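PDB 4NG2: uncharacterized protein from Pseudomonas aeruginosa, which probably acts as an antiactivator of quorum sensing, binding the transcriptional regulator LasR and restraining its activity. Local coordinates for residues V59-N64 with T92-A97; T76-G81 with A97-L102. All coordinates share one frame; numbering follows the deposited sequence.

Contact 1: residues V59-N64 with T92-A97; sequences VRQAEN and TAFEVA
Val-59 and Gln-61 of helix 52-66 meet Ala-97 and Phe-94 of helix 88-107 in a helix-helix packing inside the QslA fold, whose three longest helices, 52-66, 74-83 and 88-107, lie against one another. The nearest CA atoms across the contact are those of Val-59 and Ala-97, 5.3 Å apart, a spacing that the small alanine permits. The contact at this end is aliphatic: Val-59 CG2 touches Ala-97 CB at 3.8 Å, and the same methyl of Ala-97 lies as near to the backbone N of Val-59. Val-59 sets out away from the partner helix, and the contact depends on its CG2 branch, which lies anti to the carbonyl carbon and beside the backbone N. Ala-97 also packs against Ile-55, one turn before Val-59 on helix 52-66.

The second kind of contact is aliphatic on aromatic. Phe-94, with CG anti to its own N (chi1 165°), sends the far end of its ring toward helix 52-66, where the methylenes of Gln-61 receive it. The ring also leans on Arg-82 of helix 74-83 and on Leu-85 in the loop that follows. The amide plane of Gln-61 stands 61° from that of the ring. No hydrogen bond joins the two segments. Gln-61 CB rests 3.7 Å from Phe-94 CE2, and Gln-61 CG lies 3.8 Å from Phe-94 CZ.

Contact 2: residues T76-G81 with A97-L102; sequences TAFAFG and AFLTRL
An antiparallel helix pair, helix 74-83 against helix 88-107, is joined here by an edge-to-face aromatic pair between Phe-78 and Phe-98. The edge of the Phe-78 ring is directed at the face of Phe-98, with centroids 5.1 Å apart and planes at 65°. Phe-78 CD1 makes the touch: it sits over the Phe-98 face toward the rim, 3.6 Å from Phe-98 CD1. The same face also receives a CH-pi contact, for Phe-78 CB lies 4.1 Å from the centroid of the Phe-98 ring, 28° off its normal. Thus the CB and CD1 of one phenylalanine bear on a single aromatic face. Phe-98 extends with CG anti to its backbone N, which carries the ring out to the neighbouring helix.

In the QslA fold these helices follow each other across a short loop, and the two short segments run at 157° with their axes 11.8 Å apart, a separation bridged by large side chains. Phe-98 also touches Gln-61 and Ala-62 of helix 52-66, so its ring is wedged among three helices. Leu-99 adds a looser apolar contact, its CD1 4.5 Å from Phe-78 CE1. The cluster continues across the subunit boundary: Leu-99 of the second subunit packs on both Phe-78 and Phe-98, while Leu-99 of this chain meets Phe-78 of that subunit.

Both contacts use helix 88-107 and share Ala-97, but helix 52-66 packs on it in contact 1 and helix 74-83 in contact 2. Their centres lie about 4 Å apart, and they touch directly: Gln-61 CG packs on Ala-77 O and Phe-94 CZ on the backbone of Gly-81. Contact 1 is partly buried, with close backbones and methyl and methylene groups meeting one another or a ring. Contact 2 is buried, its backbones held farther apart by two phenylalanines. The second subunit reaches both: beside contact 1 its Arg-82 forms a salt bridge with Glu-95 and its Trp-75 packs on Val-96, whereas in contact 2 it packs directly on the aromatic pair.

Contact 1: residues V59-N64 with T92-A97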
loop_
_atom_site.group_PDB
_atom_site.type_symbol
_atom_site.label_atom_id
_atom_site.label_comp_id
_atom_site.label_asym_id
_atom_site.label_seq_id
_atom_site.Cartn_x
_atom_site.Cartn_y
_atom_site.Cartn_z
ATOM N N VAL E 59 -3.250 -8.877 -16.394
ATOM C CA VAL E 59 -4.537 -8.435 -16.933
ATOM C C VAL E 59 -5.234 -9.601 -17.643
ATOM O O VAL E 59 -6.351 -9.976 -17.281
ATOM C CB VAL E 59 -4.407 -7.231 -17.887
ATOM C CG1 VAL E 59 -5.767 -6.892 -18.482
ATOM C CG2 VAL E 59 -3.850 -6.030 -17.151
ATOM N N ARG E 60 -4.561 -10.194 -18.627
ATOM C CA ARG E 60 -5.128 -11.341 -19.332
ATOM C C ARG E 60 -5.515 -12.475 -18.388
ATOM O O ARG E 60 -6.597 -13.050 -18.502
ATOM C CB ARG E 60 -4.181 -11.872 -20.420
ATOM C CG ARG E 60 -4.783 -13.045 -21.204
ATOM C CD ARG E 60 -3.889 -13.511 -22.343
ATOM N NE ARG E 60 -3.900 -12.591 -23.485
ATOM C CZ ARG E 60 -3.015 -12.616 -24.482
ATOM N NH1 ARG E 60 -2.032 -13.511 -24.488
ATOM N NH2 ARG E 60 -3.108 -11.744 -25.475
ATOM N N GLN E 61 -4.626 -12.806 -17.463
ATOM C CA GLN E 61 -4.911 -13.886 -16.538
ATOM C C GLN E 61 -6.250 -13.690 -15.863
ATOM O O GLN E 61 -6.988 -14.639 -15.672
ATOM C CB GLN E 61 -3.841 -13.994 -15.458
ATOM C CG GLN E 61 -4.058 -15.202 -14.606
ATOM C CD GLN E 61 -4.198 -16.428 -15.470
ATOM O OE1 GLN E 61 -3.200 -17.060 -15.853
ATOM N NE2 GLN E 61 -5.442 -16.757 -15.824
ATOM N N ALA E 62 -6.536 -12.455 -15.474
ATOM C CA ALA E 62 -7.770 -12.118 -14.757
ATOM C C ALA E 62 -9.002 -12.105 -15.673
ATOM O O ALA E 62 -10.088 -12.538 -15.280
ATOM C CB ALA E 62 -7.619 -10.764 -14.059
ATOM N N GLU E 63 -8.833 -11.589 -16.887
ATOM C CA GLU E 63 -9.899 -11.702 -17.888
ATOM C C GLU E 63 -10.238 -13.162 -18.229
ATOM O O GLU E 63 -11.407 -13.547 -18.167
ATOM C CB GLU E 63 -9.589 -10.881 -19.138
ATOM C CG GLU E 63 -9.674 -9.401 -18.857
ATOM C CD GLU E 63 -9.474 -8.557 -20.080
ATOM O OE1 GLU E 63 -10.091 -7.479 -20.154
ATOM O OE2 GLU E 63 -8.692 -8.963 -20.960
ATOM N N ASN E 64 -9.225 -13.972 -18.557
ATOM C CA ASN E 64 -9.449 -15.394 -18.804
ATOM C C ASN E 64 -10.377 -16.006 -17.764
ATOM O O ASN E 64 -11.256 -16.786 -18.107
ATOM C CB ASN E 64 -8.140 -16.186 -18.834
ATOM C CG ASN E 64 -7.333 -15.943 -20.096
ATOM O OD1 ASN E 64 -7.743 -15.183 -20.975
ATOM N ND2 ASN E 64 -6.169 -16.571 -20.181
ATOM N N THR E 92 4.817 -8.857 -8.479
ATOM C CA THR E 92 3.958 -7.839 -7.905
ATOM C C THR E 92 3.312 -7.006 -9.000
ATOM O O THR E 92 2.246 -6.452 -8.794
ATOM C CB THR E 92 4.670 -6.959 -6.842
ATOM O OG1 THR E 92 5.830 -6.342 -7.403
ATOM C CG2 THR E 92 5.094 -7.800 -5.674
ATOM N N ALA E 93 3.944 -6.923 -10.167
ATOM C CA ALA E 93 3.315 -6.238 -11.288
ATOM C C ALA E 93 2.107 -7.037 -11.729
ATOM O O ALA E 93 1.053 -6.477 -12.039
ATOM C CB ALA E 93 4.288 -6.059 -12.432
ATOM N N PHE E 94 2.259 -8.357 -11.732
ATOM C CA PHE E 94 1.173 -9.248 -12.099
ATOM C C PHE E 94 0.053 -9.171 -11.072
ATOM O O PHE E 94 -1.116 -9.225 -11.430
ATOM C CB PHE E 94 1.699 -10.683 -12.235
ATOM C CG PHE E 94 0.628 -11.729 -12.266
ATOM C CD1 PHE E 94 -0.022 -12.112 -11.111
ATOM C CD2 PHE E 94 0.265 -12.328 -13.457
ATOM C CE1 PHE E 94 -1.017 -13.078 -11.132
ATOM C CE2 PHE E 94 -0.737 -13.297 -13.488
ATOM C CZ PHE E 94 -1.381 -13.670 -12.310
ATOM N N GLU E 95 0.389 -9.063 -9.796
ATOM C CA GLU E 95 -0.651 -9.025 -8.769
ATOM C C GLU E 95 -1.464 -7.747 -8.873
ATOM O O GLU E 95 -2.692 -7.770 -8.774
ATOM C CB GLU E 95 -0.049 -9.086 -7.369
ATOM C CG GLU E 95 0.780 -10.311 -7.086
ATOM C CD GLU E 95 1.410 -10.276 -5.705
ATOM O OE1 GLU E 95 1.628 -9.168 -5.147
ATOM O OE2 GLU E 95 1.684 -11.367 -5.174
ATOM N N VAL E 96 -0.754 -6.631 -9.042
ATOM C CA VAL E 96 -1.389 -5.332 -9.162
ATOM C C VAL E 96 -2.322 -5.327 -10.384
ATOM O O VAL E 96 -3.472 -4.928 -10.274
ATOM C CB VAL E 96 -0.354 -4.161 -9.195
ATOM C CG1 VAL E 96 -1.027 -2.847 -9.558
ATOM C CG2 VAL E 96 0.315 -4.013 -7.847
ATOM N N ALA E 97 -1.852 -5.820 -11.526
ATOM C CA ALA E 97 -2.675 -5.817 -12.740
ATOM C C ALA E 97 -3.926 -6.680 -12.584
ATOM O O ALA E 97 -5.035 -6.230 -12.847
ATOM C CB ALA E 97 -1.869 -6.269 -13.940
#

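Contact 2: residues T76-G81 with A97-L102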
loop_
_atom_site.group_PDB
_atom_site.type_symbol
_atom_site.label_atom_id
_atom_site.label_comp_id
_atom_site.label_asym_id
_atom_site.label_seq_id
_atom_site.Cartn_x
_atom_site.Cartn_y
_atom_site.Cartn_z
ATOM N N THR E 76 -6.547 -20.175 -7.854
ATOM C CA THR E 76 -5.705 -20.998 -8.703
ATOM C C THR E 76 -5.183 -20.237 -9.900
ATOM O O THR E 76 -4.040 -20.417 -10.287
ATOM C CB THR E 76 -6.468 -22.194 -9.244
ATOM O OG1 THR E 76 -6.752 -23.094 -8.170
ATOM C CG2 THR E 76 -5.635 -22.904 -10.301
ATOM N N ALA E 77 -6.009 -19.397 -10.505
ATOM C CA ALA E 77 -5.549 -18.671 -11.684
ATOM C C ALA E 77 -4.513 -17.663 -11.276
ATOM O O ALA E 77 -3.552 -17.390 -11.997
ATOM C CB ALA E 77 -6.701 -17.974 -12.389
ATOM N N PHE E 78 -4.729 -17.093 -10.108
ATOM C CA PHE E 78 -3.817 -16.101 -9.579
ATOM C C PHE E 78 -2.501 -16.782 -9.170
ATOM O O PHE E 78 -1.425 -16.346 -9.574
ATOM C CB PHE E 78 -4.515 -15.389 -8.418
ATOM C CG PHE E 78 -3.664 -14.432 -7.697
ATOM C CD1 PHE E 78 -3.507 -13.144 -8.161
ATOM C CD2 PHE E 78 -3.025 -14.809 -6.536
ATOM C CE1 PHE E 78 -2.707 -12.236 -7.470
ATOM C CE2 PHE E 78 -2.236 -13.918 -5.843
ATOM C CZ PHE E 78 -2.072 -12.632 -6.305
ATOM N N ALA E 79 -2.589 -17.877 -8.419
ATOM C CA ALA E 79 -1.400 -18.588 -7.964
ATOM C C ALA E 79 -0.596 -19.136 -9.109
ATOM O O ALA E 79 0.640 -19.010 -9.116
ATOM C CB ALA E 79 -1.751 -19.708 -7.010
ATOM N N PHE E 80 -1.261 -19.737 -10.090
ATOM C CA PHE E 80 -0.491 -20.273 -11.211
ATOM C C PHE E 80 0.086 -19.197 -12.101
ATOM O O PHE E 80 1.206 -19.331 -12.583
ATOM C CB PHE E 80 -1.269 -21.329 -12.001
ATOM C CG PHE E 80 -1.177 -22.688 -11.388
ATOM C CD1 PHE E 80 -2.051 -23.065 -10.367
ATOM C CD2 PHE E 80 -0.173 -23.563 -11.767
ATOM C CE1 PHE E 80 -1.966 -24.311 -9.766
ATOM C CE2 PHE E 80 -0.075 -24.824 -11.157
ATOM C CZ PHE E 80 -0.981 -25.190 -10.154
ATOM N N GLY E 81 -0.659 -18.112 -12.290
ATOM C CA GLY E 81 -0.167 -16.996 -13.084
ATOM C C GLY E 81 1.040 -16.283 -12.497
ATOM O O GLY E 81 2.007 -16.016 -13.212
ATOM N N ALA E 97 -1.852 -5.820 -11.526
ATOM C CA ALA E 97 -2.675 -5.817 -12.740
ATOM C C ALA E 97 -3.926 -6.680 -12.584
ATOM O O ALA E 97 -5.035 -6.230 -12.847
ATOM C CB ALA E 97 -1.869 -6.269 -13.940
ATOM N N PHE E 98 -3.726 -7.916 -12.136
ATOM C CA PHE E 98 -4.796 -8.909 -11.980
ATOM C C PHE E 98 -5.884 -8.402 -11.026
ATOM O O PHE E 98 -7.090 -8.593 -11.254
ATOM C CB PHE E 98 -4.152 -10.201 -11.466
ATOM C CG PHE E 98 -5.098 -11.325 -11.197
ATOM C CD1 PHE E 98 -5.897 -11.322 -10.071
ATOM C CD2 PHE E 98 -5.130 -12.440 -12.037
ATOM C CE1 PHE E 98 -6.761 -12.397 -9.808
ATOM C CE2 PHE E 98 -5.978 -13.522 -11.782
ATOM C CZ PHE E 98 -6.790 -13.507 -10.668
ATOM N N LEU E 99 -5.459 -7.746 -9.953
ATOM C CA LEU E 99 -6.405 -7.262 -8.955
ATOM C C LEU E 99 -7.127 -6.009 -9.446
ATOM O O LEU E 99 -8.314 -5.855 -9.220
ATOM C CB LEU E 99 -5.713 -7.058 -7.604
ATOM C CG LEU E 99 -5.554 -8.393 -6.857
ATOM C CD1 LEU E 99 -4.393 -8.402 -5.868
ATOM C CD2 LEU E 99 -6.844 -8.756 -6.149
ATOM N N THR E 100 -6.419 -5.142 -10.155
ATOM C CA THR E 100 -7.048 -3.977 -10.761
ATOM C C THR E 100 -8.139 -4.391 -11.743
ATOM O O THR E 100 -9.209 -3.768 -11.805
ATOM C CB THR E 100 -6.034 -3.109 -11.481
ATOM O OG1 THR E 100 -5.152 -2.534 -10.515
ATOM C CG2 THR E 100 -6.727 -1.997 -12.230
ATOM N N ARG E 101 -7.863 -5.451 -12.496
ATOM C CA ARG E 101 -8.850 -6.026 -13.398
ATOM C C ARG E 101 -10.050 -6.600 -12.642
ATOM O O ARG E 101 -11.178 -6.498 -13.118
ATOM C CB ARG E 101 -8.225 -7.075 -14.324
ATOM C CG ARG E 101 -9.153 -7.480 -15.457
ATOM C CD ARG E 101 -9.834 -6.250 -16.061
ATOM N NE ARG E 101 -10.861 -6.584 -17.048
ATOM C CZ ARG E 101 -12.169 -6.661 -16.791
ATOM N NH1 ARG E 101 -12.635 -6.434 -15.571
ATOM N NH2 ARG E 101 -13.018 -6.974 -17.762
ATOM N N LEU E 102 -9.823 -7.189 -11.468
ATOM C CA LEU E 102 -10.951 -7.658 -10.648
ATOM C C LEU E 102 -11.659 -6.499 -9.925
ATOM O O LEU E 102 -12.662 -6.706 -9.218
ATOM C CB LEU E 102 -10.515 -8.687 -9.605
ATOM C CG LEU E 102 -9.792 -9.980 -9.964
ATOM C CD1 LEU E 102 -9.833 -10.893 -8.758
ATOM C CD2 LEU E 102 -10.431 -10.661 -11.151
#